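Long-range contacts in membrane-anchored mycosin mycp1 (Mycobacterium smegmatis, PDB 4KB5), which acts as a subtilisin-like serine protease that cleaves EspB and may regulate ESX-1 (type VII) secretion and virulence: residues A62-A67 with G173-N178; D97-G102 with S135-P140. One frame throughout, in Å; residues are numbered along the deposited sequence.

Interaction 1 (A62-A67 with G173-N178)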
ATOM      1  N   ALA A  62      19.407  -2.589  -3.644  1.00 35.74           N
ATOM      2  CA  ALA A  62      20.402  -3.382  -2.928  1.00 34.13           C
ATOM      3  C   ALA A  62      20.593  -2.817  -1.534  1.00 34.65           C
ATOM      4  O   ALA A  62      20.744  -1.601  -1.368  1.00 34.28           O
ATOM      5  CB  ALA A  62      21.730  -3.387  -3.677  1.00 33.62           C
ATOM      6  N   GLY A  63      20.566  -3.700  -0.537  1.00 32.22           N
ATOM      7  CA  GLY A  63      20.760  -3.309   0.861  1.00 32.23           C
ATOM      8  C   GLY A  63      19.498  -2.842   1.570  1.00 33.31           C
ATOM      9  O   GLY A  63      19.550  -2.465   2.736  1.00 34.54           O
ATOM     10  N   VAL A  64      18.360  -2.875   0.882  1.00 30.83           N
ATOM     11  CA  VAL A  64      17.123  -2.363   1.460  1.00 30.12           C
ATOM     12  C   VAL A  64      16.132  -3.488   1.722  1.00 29.10           C
ATOM     13  O   VAL A  64      15.989  -4.391   0.908  1.00 30.19           O
ATOM     14  CB  VAL A  64      16.468  -1.286   0.555  1.00 29.61           C
ATOM     15  CG1 VAL A  64      15.162  -0.787   1.171  1.00 27.44           C
ATOM     16  CG2 VAL A  64      17.434  -0.129   0.308  1.00 28.90           C
ATOM     17  N   THR A  65      15.436  -3.416   2.851  1.00 28.95           N
ATOM     18  CA  THR A  65      14.438  -4.418   3.207  1.00 29.81           C
ATOM     19  C   THR A  65      13.050  -3.814   3.140  1.00 28.85           C
ATOM     20  O   THR A  65      12.787  -2.777   3.746  1.00 30.18           O
ATOM     21  CB  THR A  65      14.719  -4.985   4.625  1.00 32.54           C
ATOM     22  OG1 THR A  65      15.987  -5.649   4.614  1.00 33.67           O
ATOM     23  CG2 THR A  65      13.647  -5.975   5.066  1.00 31.50           C
ATOM     24  N   VAL A  66      12.171  -4.456   2.380  1.00 27.23           N
ATOM     25  CA  VAL A  66      10.798  -4.012   2.236  1.00 26.87           C
ATOM     26  C   VAL A  66       9.848  -5.035   2.832  1.00 28.37           C
ATOM     27  O   VAL A  66       9.888  -6.227   2.469  1.00 27.83           O
ATOM     28  CB  VAL A  66      10.424  -3.777   0.751  1.00 27.19           C
ATOM     29  CG1 VAL A  66       9.001  -3.231   0.627  1.00 24.93           C
ATOM     30  CG2 VAL A  66      11.425  -2.828   0.097  1.00 24.58           C
ATOM     31  N   ALA A  67       9.004  -4.568   3.752  1.00 27.70           N
ATOM     32  CA  ALA A  67       7.957  -5.391   4.316  1.00 27.66           C
ATOM     33  C   ALA A  67       6.695  -5.258   3.484  1.00 27.43           C
ATOM     34  O   ALA A  67       6.243  -4.147   3.146  1.00 28.40           O
ATOM     35  CB  ALA A  67       7.691  -5.003   5.766  1.00 26.36           C
ATOM     36  N   GLY A 173      13.064  -4.703  11.184  1.00 37.10           N
ATOM     37  CA  GLY A 173      14.110  -3.934  10.498  1.00 33.14           C
ATOM     38  C   GLY A 173      13.752  -3.499   9.084  1.00 34.98           C
ATOM     39  O   GLY A 173      14.624  -3.160   8.293  1.00 37.83           O
ATOM     40  N   ALA A 174      12.471  -3.507   8.759  1.00 32.06           N
ATOM     41  CA  ALA A 174      12.006  -3.016   7.472  1.00 32.40           C
ATOM     42  C   ALA A 174      12.263  -1.508   7.334  1.00 32.77           C
ATOM     43  O   ALA A 174      11.969  -0.739   8.251  1.00 31.45           O
ATOM     44  CB  ALA A 174      10.526  -3.318   7.312  1.00 30.49           C
ATOM     45  N   GLN A 175      12.814  -1.101   6.192  1.00 31.30           N
ATOM     46  CA  GLN A 175      13.023   0.318   5.894  1.00 31.10           C
ATOM     47  C   GLN A 175      11.895   0.927   5.060  1.00 30.28           C
ATOM     48  O   GLN A 175      11.726   2.153   5.012  1.00 30.45           O
ATOM     49  CB  GLN A 175      14.357   0.487   5.193  1.00 33.57           C
ATOM     50  CG  GLN A 175      15.526   0.191   6.109  1.00 36.35           C
ATOM     51  CD  GLN A 175      16.649  -0.504   5.391  1.00 40.82           C
ATOM     52  OE1 GLN A 175      16.447  -1.526   4.740  1.00 41.65           O
ATOM     53  NE2 GLN A 175      17.850   0.047   5.506  1.00 44.17           N
ATOM     54  N   VAL A 176      11.145   0.058   4.386  1.00 28.93           N
ATOM     55  CA  VAL A 176       9.972   0.429   3.600  1.00 26.31           C
ATOM     56  C   VAL A 176       8.902  -0.590   3.949  1.00 26.64           C
ATOM     57  O   VAL A 176       9.176  -1.795   4.047  1.00 26.01           O
ATOM     58  CB  VAL A 176      10.248   0.371   2.073  1.00 27.44           C
ATOM     59  CG1 VAL A 176       9.010   0.792   1.278  1.00 25.06           C
ATOM     60  CG2 VAL A 176      11.451   1.236   1.700  1.00 27.29           C
ATOM     61  N   ILE A 177       7.688  -0.114   4.152  1.00 25.94           N
ATOM     62  CA  ILE A 177       6.586  -0.989   4.513  1.00 27.44           C
ATOM     63  C   ILE A 177       5.415  -0.652   3.604  1.00 27.00           C
ATOM     64  O   ILE A 177       4.930   0.482   3.618  1.00 27.17           O
ATOM     65  CB  ILE A 177       6.175  -0.769   5.988  1.00 27.44           C
ATOM     66  CG1 ILE A 177       7.350  -1.061   6.936  1.00 25.66           C
ATOM     67  CG2 ILE A 177       4.930  -1.567   6.336  1.00 27.20           C
ATOM     68  CD1 ILE A 177       7.122  -0.588   8.361  1.00 27.28           C
ATOM     69  N   ASN A 178       4.991  -1.627   2.804  1.00 25.31           N
ATOM     70  CA  ASN A 178       3.848  -1.468   1.897  1.00 24.94           C
ATOM     71  C   ASN A 178       2.615  -2.032   2.565  1.00 25.76           C
ATOM     72  O   ASN A 178       2.624  -3.187   3.006  1.00 27.24           O
ATOM     73  CB  ASN A 178       4.122  -2.196   0.551  1.00 25.61           C
ATOM     74  CG  ASN A 178       3.139  -1.796  -0.551  1.00 27.56           C
ATOM     75  OD1 ASN A 178       2.144  -2.480  -0.802  1.00 29.93           O
ATOM     76  ND2 ASN A 178       3.414  -0.681  -1.207  1.00 26.73           N
TER
HETATM   77  O   HOH W   1      18.055  -3.972   4.893  1.00 44.11           O
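V66 and V176 lie side by side across neighbouring strands of the parallel subtilase sheet, their side chains pointing the same way, with V66 CG2 3.9 Å from V176 CB. In both, CG1 stands anti to the backbone N (chi1 -177° and -179°), which sets matching branches next to each other; I109 of helix 102-110 touches V66 on this face. On the other face A67 CB meets A174 CB at 3.6 Å and I177 CG1 at 4.1 Å. Parallel backbone bonds join the strands, A67 N to V176 O and N178 N to A67 O, both 2.8 Å. At the N-terminal end of the pairing Q175, just before strand 176-179, crosses T65 at about a right angle. Its chain bends at chi2 (143°) and brings OE1 to T65 N, 2.9 Å away and nearly in line with the amide C=O. T65 O accepts from Q175 N at 3.0 Å and more weakly from V176 N. A water donates to Q175 OE1 and G63 O and is hydrogen-bonded to T65 OG1. The Q175 amide replaces a main-chain acceptor, extending the pairing one step before the first bridge, V66-V176, while the valines meet on one face and A67, A174 and I177 on the other.

Interaction 2 (D97-G102 with S135-P140)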
ATOM      1  N   ASP A  97       0.189 -17.649   0.510  1.00 30.31           N
ATOM      2  CA  ASP A  97      -0.761 -16.744  -0.105  1.00 32.07           C
ATOM      3  C   ASP A  97      -1.925 -17.566  -0.622  1.00 33.74           C
ATOM      4  O   ASP A  97      -1.794 -18.292  -1.604  1.00 34.16           O
ATOM      5  CB  ASP A  97      -0.096 -15.973  -1.250  1.00 31.96           C
ATOM      6  CG  ASP A  97      -1.036 -14.971  -1.930  1.00 31.50           C
ATOM      7  OD1 ASP A  97      -0.602 -14.395  -2.942  1.00 31.54           O
ATOM      8  OD2 ASP A  97      -2.186 -14.757  -1.470  1.00 32.02           O
ATOM      9  N   CYS A  98      -3.064 -17.441   0.042  1.00 36.32           N
ATOM     10  CA  CYS A  98      -4.259 -18.184  -0.327  1.00 39.97           C
ATOM     11  C   CYS A  98      -5.225 -17.287  -1.131  1.00 40.03           C
ATOM     12  O   CYS A  98      -6.328 -17.693  -1.502  1.00 40.09           O
ATOM     13  CB  CYS A  98      -4.874 -18.788   0.950  1.00 45.71           C
ATOM     14  SG  CYS A  98      -6.418 -19.718   0.771  1.00 65.40           S
ATOM     15  N   ASP A  99      -4.777 -16.073  -1.449  1.00 37.82           N
ATOM     16  CA  ASP A  99      -5.645 -15.090  -2.084  1.00 38.13           C
ATOM     17  C   ASP A  99      -5.243 -14.645  -3.488  1.00 37.44           C
ATOM     18  O   ASP A  99      -5.980 -13.905  -4.112  1.00 38.87           O
ATOM     19  CB  ASP A  99      -5.790 -13.868  -1.170  1.00 39.64           C
ATOM     20  CG  ASP A  99      -6.521 -14.201   0.115  1.00 40.96           C
ATOM     21  OD1 ASP A  99      -5.859 -14.521   1.125  1.00 40.64           O
ATOM     22  OD2 ASP A  99      -7.767 -14.198   0.103  1.00 43.80           O
ATOM     23  N   ALA A 100      -4.085 -15.089  -3.981  1.00 37.10           N
ATOM     24  CA  ALA A 100      -3.554 -14.636  -5.268  1.00 33.50           C
ATOM     25  C   ALA A 100      -3.470 -13.108  -5.301  1.00 35.86           C
ATOM     26  O   ALA A 100      -4.099 -12.442  -6.137  1.00 34.23           O
ATOM     27  CB  ALA A 100      -4.393 -15.168  -6.428  1.00 34.66           C
ATOM     28  N   HIS A 101      -2.691 -12.556  -4.375  1.00 33.71           N
ATOM     29  CA  HIS A 101      -2.585 -11.118  -4.271  1.00 32.49           C
ATOM     30  C   HIS A 101      -1.245 -10.665  -3.761  1.00 31.74           C
ATOM     31  O   HIS A 101      -0.477 -10.009  -4.481  1.00 31.00           O
ATOM     32  CB  HIS A 101      -3.715 -10.568  -3.405  1.00 34.49           C
ATOM     33  CG  HIS A 101      -3.830  -9.084  -3.489  1.00 36.16           C
ATOM     34  ND1 HIS A 101      -3.113  -8.267  -2.701  1.00 35.61           N
ATOM     35  CD2 HIS A 101      -4.534  -8.269  -4.373  1.00 36.26           C
ATOM     36  CE1 HIS A 101      -3.372  -6.991  -3.039  1.00 35.75           C
ATOM     37  NE2 HIS A 101      -4.242  -6.998  -4.057  1.00 35.36           N
ATOM     38  N   GLY A 102      -0.934 -11.015  -2.517  1.00 28.63           N
ATOM     39  CA  GLY A 102       0.328 -10.593  -1.918  1.00 27.67           C
ATOM     40  C   GLY A 102       1.555 -10.989  -2.723  1.00 27.33           C
ATOM     41  O   GLY A 102       2.539 -10.245  -2.766  1.00 26.75           O
ATOM     42  N   SER A 135      -7.021 -11.297   4.414  1.00 31.62           N
ATOM     43  CA  SER A 135      -7.405 -12.419   3.563  1.00 33.65           C
ATOM     44  C   SER A 135      -8.919 -12.453   3.357  1.00 35.29           C
ATOM     45  O   SER A 135      -9.685 -12.179   4.287  1.00 38.53           O
ATOM     46  CB  SER A 135      -6.966 -13.753   4.204  1.00 34.55           C
ATOM     47  OG  SER A 135      -7.415 -14.847   3.413  1.00 35.22           O
ATOM     48  N   VAL A 136      -9.351 -12.809   2.152  1.00 34.65           N
ATOM     49  CA  VAL A 136     -10.764 -13.039   1.887  1.00 36.67           C
ATOM     50  C   VAL A 136     -11.113 -14.536   2.023  1.00 38.14           C
ATOM     51  O   VAL A 136     -12.268 -14.906   2.266  1.00 36.64           O
ATOM     52  CB  VAL A 136     -11.184 -12.448   0.510  1.00 39.97           C
ATOM     53  CG1 VAL A 136     -10.702 -13.310  -0.651  1.00 42.14           C
ATOM     54  CG2 VAL A 136     -12.689 -12.261   0.437  1.00 43.81           C
ATOM     55  N   ALA A 137     -10.109 -15.394   1.868  1.00 37.07           N
ATOM     56  CA  ALA A 137     -10.316 -16.837   1.989  1.00 38.38           C
ATOM     57  C   ALA A 137     -10.504 -17.240   3.446  1.00 39.50           C
ATOM     58  O   ALA A 137     -11.227 -18.182   3.738  1.00 42.61           O
ATOM     59  CB  ALA A 137      -9.150 -17.598   1.374  1.00 35.71           C
ATOM     60  N   PHE A 138      -9.833 -16.528   4.348  1.00 42.80           N
ATOM     61  CA  PHE A 138      -9.881 -16.825   5.775  1.00 46.01           C
ATOM     62  C   PHE A 138     -10.505 -15.650   6.489  1.00 50.66           C
ATOM     63  O   PHE A 138     -10.038 -14.521   6.349  1.00 51.36           O
ATOM     64  CB  PHE A 138      -8.481 -17.178   6.310  1.00 46.36           C
ATOM     65  CG  PHE A 138      -8.072 -18.596   5.990  1.00 50.89           C
ATOM     66  CD1 PHE A 138      -8.295 -19.623   6.905  1.00 51.27           C
ATOM     67  CD2 PHE A 138      -7.533 -18.924   4.743  1.00 51.99           C
ATOM     68  CE1 PHE A 138      -7.964 -20.945   6.592  1.00 50.46           C
ATOM     69  CE2 PHE A 138      -7.198 -20.244   4.429  1.00 52.33           C
ATOM     70  CZ  PHE A 138      -7.417 -21.255   5.357  1.00 48.06           C
ATOM     71  N   GLN A 139     -11.588 -15.918   7.216  1.00 54.82           N
ATOM     72  CA  GLN A 139     -12.405 -14.877   7.840  1.00 57.36           C
ATOM     73  C   GLN A 139     -12.690 -15.175   9.315  1.00 61.85           C
ATOM     74  O   GLN A 139     -12.907 -16.338   9.681  1.00 57.63           O
ATOM     75  CB  GLN A 139     -13.732 -14.743   7.090  1.00 58.23           C
ATOM     76  CG  GLN A 139     -13.588 -14.325   5.635  1.00 57.32           C
ATOM     77  CD  GLN A 139     -13.645 -12.825   5.451  0.27 55.77           C
ATOM     78  OE1 GLN A 139     -14.701 -12.215   5.592  0.51 52.67           O
ATOM     79  NE2 GLN A 139     -12.508 -12.225   5.122  1.00 55.98           N
ATOM     80  N   PRO A 140     -12.705 -14.123  10.167  1.00 66.05           N
ATOM     81  CA  PRO A 140     -13.115 -14.273  11.570  1.00 65.49           C
ATOM     82  C   PRO A 140     -14.405 -15.068  11.644  1.00 64.79           C
ATOM     83  O   PRO A 140     -15.292 -14.864  10.816  1.00 61.73           O
ATOM     84  CB  PRO A 140     -13.337 -12.829  12.018  1.00 68.47           C
ATOM     85  CG  PRO A 140     -12.354 -12.053  11.204  1.00 67.24           C
ATOM     86  CD  PRO A 140     -12.304 -12.735   9.861  1.00 65.99           C
TER
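The loop of this subtilase that carries H101, the histidine assigned to the charge relay, is tied to the segment leading into strand 138-140 through the carboxylate of D99. With CG anti to its carbonyl carbon (chi1 -66°), D99 sets both oxygens against S135-A137. OD1 accepts from S135 OG at 2.8 Å through its syn lone pair. OD2 takes two main-chain N-H groups: V136 N, 2.9 Å away, comes from above the carboxylate plane, 41° out of it, whereas A137 N reaches the syn lone pair over a longer 3.2 Å. Three donors grip the group and would be expected to stabilise its negative charge. S135 OG also accepts from F138 N in an ST motif, which links the carboxylate to the beginning of the strand. Within the histidine loop, D97 OD2 receives D99 N at 2.9 Å in an Asx turn, and D97 OD1 receives H101 N; H101 ND1 is bonded to D70, its aspartate partner. Next to D99, C98 is disulfide-bonded to C29 of the N-terminal extension. C98 SG packs 3.5 Å from A137 CB and meets the F138 ring at its edge, in the ring plane, 3.8 Å from CE2.

In the fold
Interaction 1 belongs to the buried central sheet, whereas interaction 2 is partly buried and joins the H101 loop to the residues leading into strand 138-140 and to F138 at its start; their centres lie 23 Å apart and they do not touch. The first relies on main-chain pairing and apolar side chains, with one glutamine amide at its end; the second gathers main-chain N-H groups and a hydroxyl round a carboxylate, beside a disulfide. Both lie close to the assigned catalytic residues: N178 of interaction 1 is near D70 and S312. Helix 102-110, which starts at G102 of interaction 2, packs against N178 through T105 and I109. Strand 138-140 pairs instead with strand 23-25 of the N-terminal extension.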